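Local coordinates for KLLA0B12012p (PDB 6Y3P), which interacts directly, as Pby1, with the mRNA decapping enzyme Dcp2 and probably binds ATP through this C-terminal ATP-grasp domain of the tubulin-tyrosine ligase family, at residues I217-T222 and D233-L238; V221-D226 and E327-D332; Q228-D233 and S389-V394; R297-E302 and D338-L343. All coordinates share one frame; numbering follows the deposited sequence.

Contact 1: residues I217-T222 and D233-L238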
# COMPACT_ATOMS: atom_id res chain seq x y z
N ILE A 217 9.28 -2.99 -0.68
CA ILE A 217 8.62 -4.13 -0.09
C ILE A 217 7.12 -4.03 -0.40
O ILE A 217 6.49 -3.00 -0.19
CB ILE A 217 8.87 -4.32 1.44
CG1 ILE A 217 10.37 -4.50 1.73
CG2 ILE A 217 8.05 -5.51 1.98
CD1 ILE A 217 10.76 -4.56 3.20
N ARG A 218 6.57 -5.12 -0.91
CA ARG A 218 5.14 -5.27 -1.11
C ARG A 218 4.69 -6.20 0.03
O ARG A 218 5.09 -7.37 0.08
CB ARG A 218 4.81 -5.87 -2.50
CG ARG A 218 3.32 -6.18 -2.73
CD ARG A 218 2.44 -4.98 -2.43
NE ARG A 218 1.49 -4.66 -3.49
CZ ARG A 218 1.78 -4.01 -4.62
NH1 ARG A 218 0.82 -3.75 -5.50
NH2 ARG A 218 3.03 -3.65 -4.88
N CYS A 219 3.91 -5.66 0.96
CA CYS A 219 3.37 -6.38 2.09
C CYS A 219 1.83 -6.54 1.91
O CYS A 219 1.13 -5.54 1.74
CB CYS A 219 3.73 -5.63 3.38
SG CYS A 219 3.05 -6.35 4.89
N TYR A 220 1.31 -7.80 1.87
CA TYR A 220 -0.15 -8.01 1.78
C TYR A 220 -0.76 -7.92 3.16
O TYR A 220 -0.32 -8.60 4.08
CB TYR A 220 -0.52 -9.32 1.10
CG TYR A 220 0.01 -9.37 -0.32
CD1 TYR A 220 -0.51 -8.54 -1.30
CD2 TYR A 220 1.06 -10.21 -0.65
CE1 TYR A 220 -0.00 -8.55 -2.60
CE2 TYR A 220 1.57 -10.25 -1.96
CZ TYR A 220 1.02 -9.43 -2.93
OH TYR A 220 1.50 -9.44 -4.21
N VAL A 221 -1.74 -7.04 3.31
CA VAL A 221 -2.41 -6.76 4.56
C VAL A 221 -3.88 -7.07 4.38
O VAL A 221 -4.50 -6.54 3.47
CB VAL A 221 -2.18 -5.29 4.98
CG1 VAL A 221 -2.93 -4.95 6.27
CG2 VAL A 221 -0.69 -4.98 5.13
N THR A 222 -4.44 -7.96 5.22
CA THR A 222 -5.85 -8.32 5.13
C THR A 222 -6.62 -7.74 6.28
O THR A 222 -6.28 -7.98 7.44
CB THR A 222 -6.07 -9.86 4.98
OG1 THR A 222 -5.24 -10.36 3.94
CG2 THR A 222 -7.52 -10.24 4.70
N ASP A 233 3.34 -12.14 6.77
CA ASP A 233 4.79 -12.06 7.00
C ASP A 233 5.68 -12.57 5.86
O ASP A 233 6.88 -12.40 5.95
CB ASP A 233 5.19 -12.74 8.32
CG ASP A 233 5.10 -11.80 9.51
OD1 ASP A 233 4.80 -10.60 9.30
OD2 ASP A 233 5.32 -12.26 10.65
N ARG A 234 5.11 -13.18 4.82
CA ARG A 234 5.88 -13.61 3.66
C ARG A 234 5.74 -12.47 2.66
O ARG A 234 4.74 -12.38 1.94
CB ARG A 234 5.36 -14.95 3.12
CG ARG A 234 5.46 -16.10 4.16
CD ARG A 234 5.22 -17.47 3.52
NE ARG A 234 6.21 -17.77 2.48
CZ ARG A 234 6.09 -18.73 1.57
NH1 ARG A 234 5.03 -19.53 1.57
NH2 ARG A 234 7.04 -18.91 0.66
N MET A 235 6.66 -11.51 2.75
CA MET A 235 6.61 -10.30 1.94
C MET A 235 7.49 -10.37 0.67
O MET A 235 8.27 -11.31 0.49
CB MET A 235 6.93 -9.06 2.79
CG MET A 235 6.50 -9.18 4.23
SD MET A 235 6.83 -7.62 5.08
CE MET A 235 6.03 -7.95 6.67
N LEU A 236 7.30 -9.42 -0.24
CA LEU A 236 8.00 -9.41 -1.51
C LEU A 236 8.93 -8.23 -1.59
O LEU A 236 8.61 -7.14 -1.10
CB LEU A 236 6.99 -9.28 -2.67
CG LEU A 236 6.19 -10.51 -3.15
CD1 LEU A 236 5.34 -11.08 -2.05
CD2 LEU A 236 5.26 -10.14 -4.26
N ALA A 237 10.06 -8.44 -2.25
CA ALA A 237 11.03 -7.40 -2.54
C ALA A 237 11.04 -7.31 -4.07
O ALA A 237 11.31 -8.30 -4.75
CB ALA A 237 12.41 -7.78 -2.00
N LEU A 238 10.66 -6.14 -4.59
CA LEU A 238 10.56 -5.84 -6.01
C LEU A 238 11.70 -4.90 -6.30
O LEU A 238 11.73 -3.78 -5.80
CB LEU A 238 9.18 -5.19 -6.34
CG LEU A 238 7.97 -5.79 -5.58
CD1 LEU A 238 6.97 -4.75 -5.22
CD2 LEU A 238 7.30 -6.85 -6.35
O HOH W 1 3.16 -10.02 2.65
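Strands 217-222 and 236-238 run antiparallel, their N-to-C directions 148° apart, with R218 and L236 as a hydrogen-bonded pair: R218 N gives to L236 O at 2.9 Å, and L236 N returns a bond to R218 O at 3.0 Å. Two residues on, the direct ladder gives way to a water, which accepts from Y220 N and donates to R234 O. M235 packs on the face that carries I217 and C219. Its CB touches I217 CG2 at 3.8 Å, and the chain, extended beyond CG, brings the methyl CE to 3.8 Å from C219 SG; a flexible, unbranched thioether can thread between these two residues and I300 of helix 290-313. On the other face L236 sends one branch to each part of the tyrosine, CD1 lying 3.9 Å from Y220 CE2 and CD2 lying 3.8 Å from Y220 OH, while L362 of helix 357-375 packs on L236. R218 offers its aliphatic root to this face, L238 CD1 meeting R218 CB at 3.6 Å, and carries its guanidinium on to a salt bridge with D332. The two strands form a beta hairpin, its second strand leaving regular pairing at the water, in the antiparallel sheet that also holds strand 326-335.

Contact 2: residues V221-D226 and E327-D332; sequences VTCSGD and ETFGFD
An antiparallel beta ladder joins strands 221-224 and 327-332 within the ATP-grasp domain. Its first shell is four backbone bonds in two hydrogen-bonded pairs, V221 with F329 and C223 with E327; the shortest takes F329 N to V221 O at 2.7 Å, and all four donors lie in the plane of the carbonyl they meet. V221 CG2 sits over one face of the F331 ring, 3.9 Å from its centroid and 26° off the normal, a CH-pi contact. The beta-branched valine can do this because CG1 lies anti to the backbone N (chi1 178°), leaving CG2 beside that nitrogen. On the same face of the sheet C223 SG meets F329 CE1 obliquely at 3.9 Å, a sulfur-aromatic contact, and E327 CG lies over one face of the F329 ring, toward its rim. V304 of helix 290-313 packs on V221, and F308 on C223 and F331, so apolar side chains suit this side, the compact cysteine among large rings. The carboxylate of E327 turns away from strand 221-224 to a salt bridge with R77 and accepts a hydrogen bond from Y74 N. T222 and T328 lie side by side on the opposite face, where V370 of helix 357-375 touches T222, and there T222 OG1 rests 3.3 Å from T328 CB.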
# COMPACT_ATOMS: atom_id res chain seq x y z
N VAL A 221 -1.74 -7.04 3.31
CA VAL A 221 -2.41 -6.76 4.56
C VAL A 221 -3.88 -7.07 4.38
O VAL A 221 -4.50 -6.54 3.47
CB VAL A 221 -2.18 -5.29 4.98
CG1 VAL A 221 -2.93 -4.95 6.27
CG2 VAL A 221 -0.69 -4.98 5.13
N THR A 222 -4.44 -7.96 5.22
CA THR A 222 -5.85 -8.32 5.13
C THR A 222 -6.62 -7.74 6.28
O THR A 222 -6.28 -7.98 7.44
CB THR A 222 -6.07 -9.86 4.98
OG1 THR A 222 -5.24 -10.36 3.94
CG2 THR A 222 -7.52 -10.24 4.70
N CYS A 223 -7.63 -6.96 5.97
CA CYS A 223 -8.59 -6.44 6.94
C CYS A 223 -9.74 -7.36 6.90
O CYS A 223 -10.21 -7.67 5.81
CB CYS A 223 -9.02 -5.02 6.59
SG CYS A 223 -7.82 -3.78 7.06
N SER A 224 -10.23 -7.75 8.05
CA SER A 224 -11.39 -8.62 8.15
C SER A 224 -12.45 -8.05 9.12
O SER A 224 -12.12 -7.78 10.27
CB SER A 224 -10.96 -10.02 8.59
OG SER A 224 -12.11 -10.84 8.66
N GLY A 225 -13.67 -7.86 8.62
CA GLY A 225 -14.82 -7.37 9.37
C GLY A 225 -14.63 -6.01 10.02
O GLY A 225 -13.96 -5.15 9.45
N ASP A 226 -15.20 -5.83 11.26
CA ASP A 226 -15.08 -4.60 12.03
C ASP A 226 -14.52 -4.83 13.46
O ASP A 226 -15.28 -4.89 14.42
CB ASP A 226 -16.42 -3.83 12.05
CG ASP A 226 -16.39 -2.42 12.66
OD1 ASP A 226 -15.44 -2.12 13.44
OD2 ASP A 226 -17.35 -1.66 12.42
N GLU A 327 -10.77 -7.46 3.05
CA GLU A 327 -10.03 -6.92 1.92
C GLU A 327 -8.55 -7.13 2.11
O GLU A 327 -8.05 -6.86 3.19
CB GLU A 327 -10.35 -5.43 1.65
CG GLU A 327 -9.81 -4.97 0.30
CD GLU A 327 -10.25 -3.63 -0.25
OE1 GLU A 327 -11.22 -3.06 0.29
OE2 GLU A 327 -9.63 -3.16 -1.23
N THR A 328 -7.85 -7.56 1.05
CA THR A 328 -6.41 -7.64 1.16
C THR A 328 -5.84 -6.52 0.29
O THR A 328 -6.21 -6.35 -0.87
CB THR A 328 -5.80 -9.05 1.01
OG1 THR A 328 -4.75 -9.05 0.06
CG2 THR A 328 -6.80 -10.12 0.75
N PHE A 329 -5.00 -5.70 0.91
CA PHE A 329 -4.38 -4.55 0.29
C PHE A 329 -2.89 -4.84 0.11
O PHE A 329 -2.32 -5.64 0.86
CB PHE A 329 -4.51 -3.31 1.20
CG PHE A 329 -5.91 -2.93 1.61
CD1 PHE A 329 -6.48 -3.44 2.77
CD2 PHE A 329 -6.64 -1.98 0.88
CE1 PHE A 329 -7.76 -3.04 3.19
CE2 PHE A 329 -7.92 -1.58 1.30
CZ PHE A 329 -8.47 -2.12 2.44
N GLY A 330 -2.28 -4.14 -0.85
CA GLY A 330 -0.86 -4.16 -1.13
C GLY A 330 -0.18 -2.94 -0.54
O GLY A 330 -0.34 -1.84 -1.06
N PHE A 331 0.55 -3.12 0.59
CA PHE A 331 1.27 -2.03 1.23
C PHE A 331 2.68 -1.94 0.68
O PHE A 331 3.42 -2.92 0.73
CB PHE A 331 1.28 -2.17 2.75
CG PHE A 331 0.08 -1.63 3.48
CD1 PHE A 331 -1.19 -2.12 3.21
CD2 PHE A 331 0.24 -0.76 4.55
CE1 PHE A 331 -2.29 -1.68 3.95
CE2 PHE A 331 -0.87 -0.33 5.29
CZ PHE A 331 -2.12 -0.79 4.98
N ASP A 332 3.03 -0.78 0.15
CA ASP A 332 4.36 -0.55 -0.40
C ASP A 332 5.20 0.32 0.50
O ASP A 332 4.86 1.49 0.80
CB ASP A 332 4.30 -0.04 -1.85
CG ASP A 332 3.76 -1.11 -2.78
OD1 ASP A 332 4.56 -1.97 -3.23
OD2 ASP A 332 2.53 -1.15 -2.99

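Contact 3: residues Q228-D233 and S389-V394; sequences QVFVYD and SKFVEV
F230 leads the contact between strands 228-232 and 391-394. Its CB stands over one face of the F391 ring, 3.7 Å from the centroid, and CG comes 3.6 Å from F391 CE2. Beyond this the rings, nearly parallel at 6°, are slid so far apart that they barely overlap. The F230 ring therefore reaches on to E393, with CE1 at 3.7 Å from E393 CB and CZ beside the end of that side chain. A flat, wide ring suits F230, since CB and CG can lie on F391 while CE1 and CZ reach E393. E393, extended beyond CG, also receives Q228: NE2 donates to E393 OE2 at 2.8 Å, in the plane of the amide but 40° out of the carboxylate plane. Backbone bonds tie the strands, V231 and V392 exchanging two, and D233 N gives the shortest, 2.7 Å to K390 O, nearly along the C=O axis. Just before strand 391-394, S389 OG accepts from F391 N in an ST turn. On the reverse face V394 CG2 touches V231 CG2 at 3.7 Å. Here residues 228-232 lie between strands 215-224 and 391-396, with V229 and V231 against V304 of helix 290-313 and F391 against I373 of helix 357-375.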
# COMPACT_ATOMS: atom_id res chain seq x y z
N GLN A 228 -10.44 -6.51 12.28
CA GLN A 228 -9.21 -7.25 12.54
C GLN A 228 -8.27 -6.96 11.40
O GLN A 228 -8.69 -6.92 10.24
CB GLN A 228 -9.47 -8.74 12.63
CG GLN A 228 -9.93 -9.16 14.02
CD GLN A 228 -10.35 -10.60 13.98
OE1 GLN A 228 -11.33 -10.94 13.31
NE2 GLN A 228 -9.56 -11.47 14.59
N VAL A 229 -7.01 -6.68 11.74
CA VAL A 229 -5.98 -6.37 10.75
C VAL A 229 -4.91 -7.44 10.81
O VAL A 229 -4.37 -7.72 11.88
CB VAL A 229 -5.39 -4.94 10.84
CG1 VAL A 229 -4.49 -4.67 9.63
CG2 VAL A 229 -6.50 -3.88 10.94
N PHE A 230 -4.64 -8.07 9.66
CA PHE A 230 -3.71 -9.17 9.55
C PHE A 230 -2.63 -8.85 8.55
O PHE A 230 -2.92 -8.52 7.40
CB PHE A 230 -4.44 -10.44 9.13
CG PHE A 230 -5.48 -10.93 10.10
CD1 PHE A 230 -5.14 -11.77 11.14
CD2 PHE A 230 -6.81 -10.57 9.95
CE1 PHE A 230 -6.10 -12.24 12.03
CE2 PHE A 230 -7.78 -11.04 10.83
CZ PHE A 230 -7.41 -11.86 11.87
N VAL A 231 -1.39 -8.93 9.00
CA VAL A 231 -0.24 -8.71 8.14
C VAL A 231 0.31 -10.09 7.76
O VAL A 231 0.49 -10.95 8.62
CB VAL A 231 0.81 -7.79 8.80
CG1 VAL A 231 2.10 -7.75 8.00
CG2 VAL A 231 0.26 -6.38 9.01
N TYR A 232 0.53 -10.30 6.47
CA TYR A 232 1.11 -11.51 5.92
C TYR A 232 2.65 -11.33 5.94
O TYR A 232 3.19 -10.44 5.27
CB TYR A 232 0.58 -11.75 4.49
CG TYR A 232 1.01 -13.08 3.92
CD1 TYR A 232 0.91 -14.25 4.68
CD2 TYR A 232 1.50 -13.18 2.63
CE1 TYR A 232 1.33 -15.48 4.17
CE2 TYR A 232 1.90 -14.41 2.10
CZ TYR A 232 1.81 -15.55 2.88
OH TYR A 232 2.19 -16.76 2.35
N ASP A 233 3.34 -12.14 6.77
CA ASP A 233 4.79 -12.06 7.00
C ASP A 233 5.68 -12.57 5.86
O ASP A 233 6.88 -12.40 5.95
CB ASP A 233 5.19 -12.74 8.32
CG ASP A 233 5.10 -11.80 9.51
OD1 ASP A 233 4.80 -10.60 9.30
OD2 ASP A 233 5.32 -12.26 10.65
N SER A 389 2.23 -19.09 12.94
CA SER A 389 1.49 -18.50 11.83
C SER A 389 2.23 -17.32 11.19
O SER A 389 2.80 -16.50 11.89
CB SER A 389 0.12 -18.04 12.29
OG SER A 389 -0.66 -17.56 11.21
N LYS A 390 2.16 -17.23 9.86
CA LYS A 390 2.74 -16.10 9.14
C LYS A 390 1.66 -15.04 8.83
O LYS A 390 1.96 -14.02 8.22
CB LYS A 390 3.51 -16.56 7.90
CG LYS A 390 4.60 -17.58 8.26
CD LYS A 390 5.95 -17.22 7.73
CE LYS A 390 6.95 -18.30 8.06
NZ LYS A 390 7.49 -18.12 9.44
N PHE A 391 0.41 -15.28 9.30
CA PHE A 391 -0.75 -14.38 9.17
C PHE A 391 -0.97 -13.82 10.57
O PHE A 391 -1.65 -14.44 11.39
CB PHE A 391 -1.97 -15.15 8.68
CG PHE A 391 -3.03 -14.34 7.98
CD1 PHE A 391 -2.75 -13.70 6.76
CD2 PHE A 391 -4.34 -14.30 8.46
CE1 PHE A 391 -3.75 -13.01 6.08
CE2 PHE A 391 -5.34 -13.62 7.76
CZ PHE A 391 -5.04 -12.97 6.58
N VAL A 392 -0.36 -12.68 10.85
CA VAL A 392 -0.33 -12.10 12.19
C VAL A 392 -1.36 -10.99 12.41
O VAL A 392 -1.38 -10.00 11.68
CB VAL A 392 1.12 -11.63 12.47
CG1 VAL A 392 1.29 -11.09 13.89
CG2 VAL A 392 2.13 -12.75 12.18
N GLU A 393 -2.17 -11.13 13.47
CA GLU A 393 -3.14 -10.11 13.86
C GLU A 393 -2.40 -8.98 14.57
O GLU A 393 -1.87 -9.19 15.66
CB GLU A 393 -4.20 -10.70 14.76
CG GLU A 393 -5.43 -9.80 14.82
CD GLU A 393 -6.31 -10.13 16.00
OE1 GLU A 393 -6.11 -9.52 17.07
OE2 GLU A 393 -7.13 -11.06 15.88
N VAL A 394 -2.37 -7.78 13.93
CA VAL A 394 -1.63 -6.61 14.41
C VAL A 394 -2.53 -5.55 15.04
O VAL A 394 -2.04 -4.66 15.74
CB VAL A 394 -0.72 -6.01 13.30
CG1 VAL A 394 0.28 -7.04 12.79
CG2 VAL A 394 -1.54 -5.44 12.13

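Contact 4: residues R297-E302 and D338-L343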
# COMPACT_ATOMS: atom_id res chain seq x y z
N ARG A 297 10.13 -6.28 10.04
CA ARG A 297 8.80 -6.86 10.22
C ARG A 297 8.09 -6.16 11.38
O ARG A 297 6.93 -5.79 11.25
CB ARG A 297 8.92 -8.36 10.50
CG ARG A 297 8.46 -9.24 9.35
CD ARG A 297 8.97 -10.65 9.51
NE ARG A 297 9.70 -11.01 8.31
CZ ARG A 297 10.90 -11.58 8.29
NH1 ARG A 297 11.51 -11.90 9.42
NH2 ARG A 297 11.49 -11.84 7.13
N THR A 298 8.79 -5.95 12.49
CA THR A 298 8.29 -5.26 13.68
C THR A 298 7.81 -3.86 13.30
O THR A 298 6.64 -3.56 13.53
CB THR A 298 9.35 -5.34 14.77
OG1 THR A 298 9.52 -6.74 15.01
CG2 THR A 298 8.93 -4.62 16.08
N GLN A 299 8.66 -3.06 12.61
CA GLN A 299 8.27 -1.73 12.08
C GLN A 299 7.05 -1.80 11.18
O GLN A 299 6.17 -0.94 11.29
CB GLN A 299 9.39 -1.09 11.25
CG GLN A 299 10.67 -0.78 12.01
CD GLN A 299 11.72 -0.32 11.05
OE1 GLN A 299 11.64 0.79 10.50
NE2 GLN A 299 12.73 -1.17 10.80
N ILE A 300 6.97 -2.82 10.30
CA ILE A 300 5.82 -2.96 9.38
C ILE A 300 4.51 -3.18 10.16
O ILE A 300 3.50 -2.52 9.88
CB ILE A 300 6.10 -4.03 8.27
CG1 ILE A 300 7.02 -3.41 7.20
CG2 ILE A 300 4.77 -4.53 7.64
CD1 ILE A 300 7.79 -4.39 6.25
N HIS A 301 4.53 -4.08 11.14
CA HIS A 301 3.35 -4.39 11.95
C HIS A 301 2.94 -3.20 12.74
O HIS A 301 1.76 -2.97 12.88
CB HIS A 301 3.68 -5.50 12.93
CG HIS A 301 3.91 -6.82 12.28
ND1 HIS A 301 4.00 -7.96 13.02
CD2 HIS A 301 4.03 -7.12 10.98
CE1 HIS A 301 4.17 -8.94 12.14
NE2 HIS A 301 4.18 -8.47 10.91
N GLU A 302 3.89 -2.43 13.26
CA GLU A 302 3.59 -1.23 14.00
C GLU A 302 2.95 -0.16 13.14
O GLU A 302 1.95 0.44 13.55
CB GLU A 302 4.85 -0.73 14.72
CG GLU A 302 4.56 0.13 15.93
CD GLU A 302 3.49 -0.34 16.91
OE1 GLU A 302 3.33 -1.56 17.12
OE2 GLU A 302 2.83 0.55 17.49
N ASP A 338 19.66 2.15 6.82
CA ASP A 338 19.67 1.91 8.27
C ASP A 338 18.58 0.95 8.67
O ASP A 338 18.26 0.86 9.85
CB ASP A 338 19.55 3.22 9.07
CG ASP A 338 20.64 4.21 8.74
OD1 ASP A 338 21.82 3.80 8.70
OD2 ASP A 338 20.31 5.40 8.49
N TYR A 339 18.03 0.19 7.67
CA TYR A 339 16.97 -0.82 7.81
C TYR A 339 15.68 -0.22 8.39
O TYR A 339 14.92 -0.92 9.05
CB TYR A 339 17.46 -2.07 8.60
CG TYR A 339 18.78 -2.62 8.08
CD1 TYR A 339 19.99 -2.17 8.60
CD2 TYR A 339 18.81 -3.59 7.08
CE1 TYR A 339 21.20 -2.66 8.13
CE2 TYR A 339 20.02 -4.08 6.59
CZ TYR A 339 21.21 -3.61 7.12
OH TYR A 339 22.41 -4.10 6.69
N GLN A 340 15.41 1.06 8.07
CA GLN A 340 14.20 1.78 8.47
C GLN A 340 13.19 1.76 7.34
O GLN A 340 13.54 2.05 6.19
CB GLN A 340 14.53 3.23 8.92
CG GLN A 340 15.48 3.34 10.15
CD GLN A 340 15.12 2.38 11.25
OE1 GLN A 340 14.11 2.53 11.93
NE2 GLN A 340 15.90 1.31 11.41
N VAL A 341 11.95 1.38 7.65
CA VAL A 341 10.89 1.33 6.63
C VAL A 341 10.17 2.67 6.48
O VAL A 341 10.04 3.44 7.43
CB VAL A 341 9.86 0.15 6.78
CG1 VAL A 341 10.53 -1.19 7.05
CG2 VAL A 341 8.80 0.45 7.84
N LYS A 342 9.67 2.93 5.30
CA LYS A 342 8.92 4.13 5.04
C LYS A 342 7.74 3.78 4.20
O LYS A 342 7.91 3.24 3.12
CB LYS A 342 9.81 5.27 4.49
CG LYS A 342 10.23 6.21 5.64
CD LYS A 342 11.51 7.01 5.38
CE LYS A 342 11.88 7.95 6.52
NZ LYS A 342 10.91 9.09 6.69
N LEU A 343 6.53 3.99 4.74
CA LEU A 343 5.33 3.70 3.97
C LEU A 343 5.19 4.70 2.83
O LEU A 343 5.26 5.91 3.04
CB LEU A 343 4.04 3.63 4.82
CG LEU A 343 2.75 3.30 4.06
CD1 LEU A 343 2.76 1.88 3.50
CD2 LEU A 343 1.54 3.53 4.94
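Buried at one end and partly open to solvent at the other, this contact sets helix 297-302 beside the turn that leads into strand 341-343. Its close part centres on Q299: V341 points toward the helix and its CG2 lies 3.8 Å from Q299 CB, while the glutamine, extended beyond CG, carries its amide to the turn. OE1 accepts from V341 N at 2.9 Å, the donor standing 37° above the amide carbonyl plane, whereas NE2 gives to Y339 O at 2.8 Å within the amide plane and has a second, weak bond to E295 O. The approach of V341 CG1 to I300 CG1, at 4.2 Å, is looser. Apolar side chains suit this inner end, where M235 and F333 pack on I300 and F333 also touches V341. Y339 and Q340 make up the partly exposed side. Y339, with a left-handed backbone (phi 60°), turns its carbonyl to the Q299 donor while its ring leads away from Q299. Q340 folds back, its NE2 bonding D338 O at 2.9 Å; its OE1 sits 3.3 Å from Q299 OE1, two acceptors side by side in amides only 9° from parallel. One neutral side chain thus serves as a peptide-like partner, donor and acceptor together, for the backbone at the start of the strand; lacking an ionisable group, that grip should depend little on pH.

Contacts 1 and 2 lie in the core and share strand 215-224, which pairs with strand 228-239 in contact 1 and with strand 326-335 in contact 2; the salt bridge of R218 to D332 joins them directly. Contact 3 extends the same sheet through strand 228-239 to strand 391-396 near the C-terminal end, and is only partly buried; there aromatic packing stands beside an amide-carboxylate bond. Contact 4, also partly buried, differs in kind: a helix side chain rather than a neighbouring strand meets the backbone. Helix 290-313 touches all four, H301 bonding D233, a residue common to contacts 1 and 3, I300 packing on C219, and V304 on V221 of contact 2.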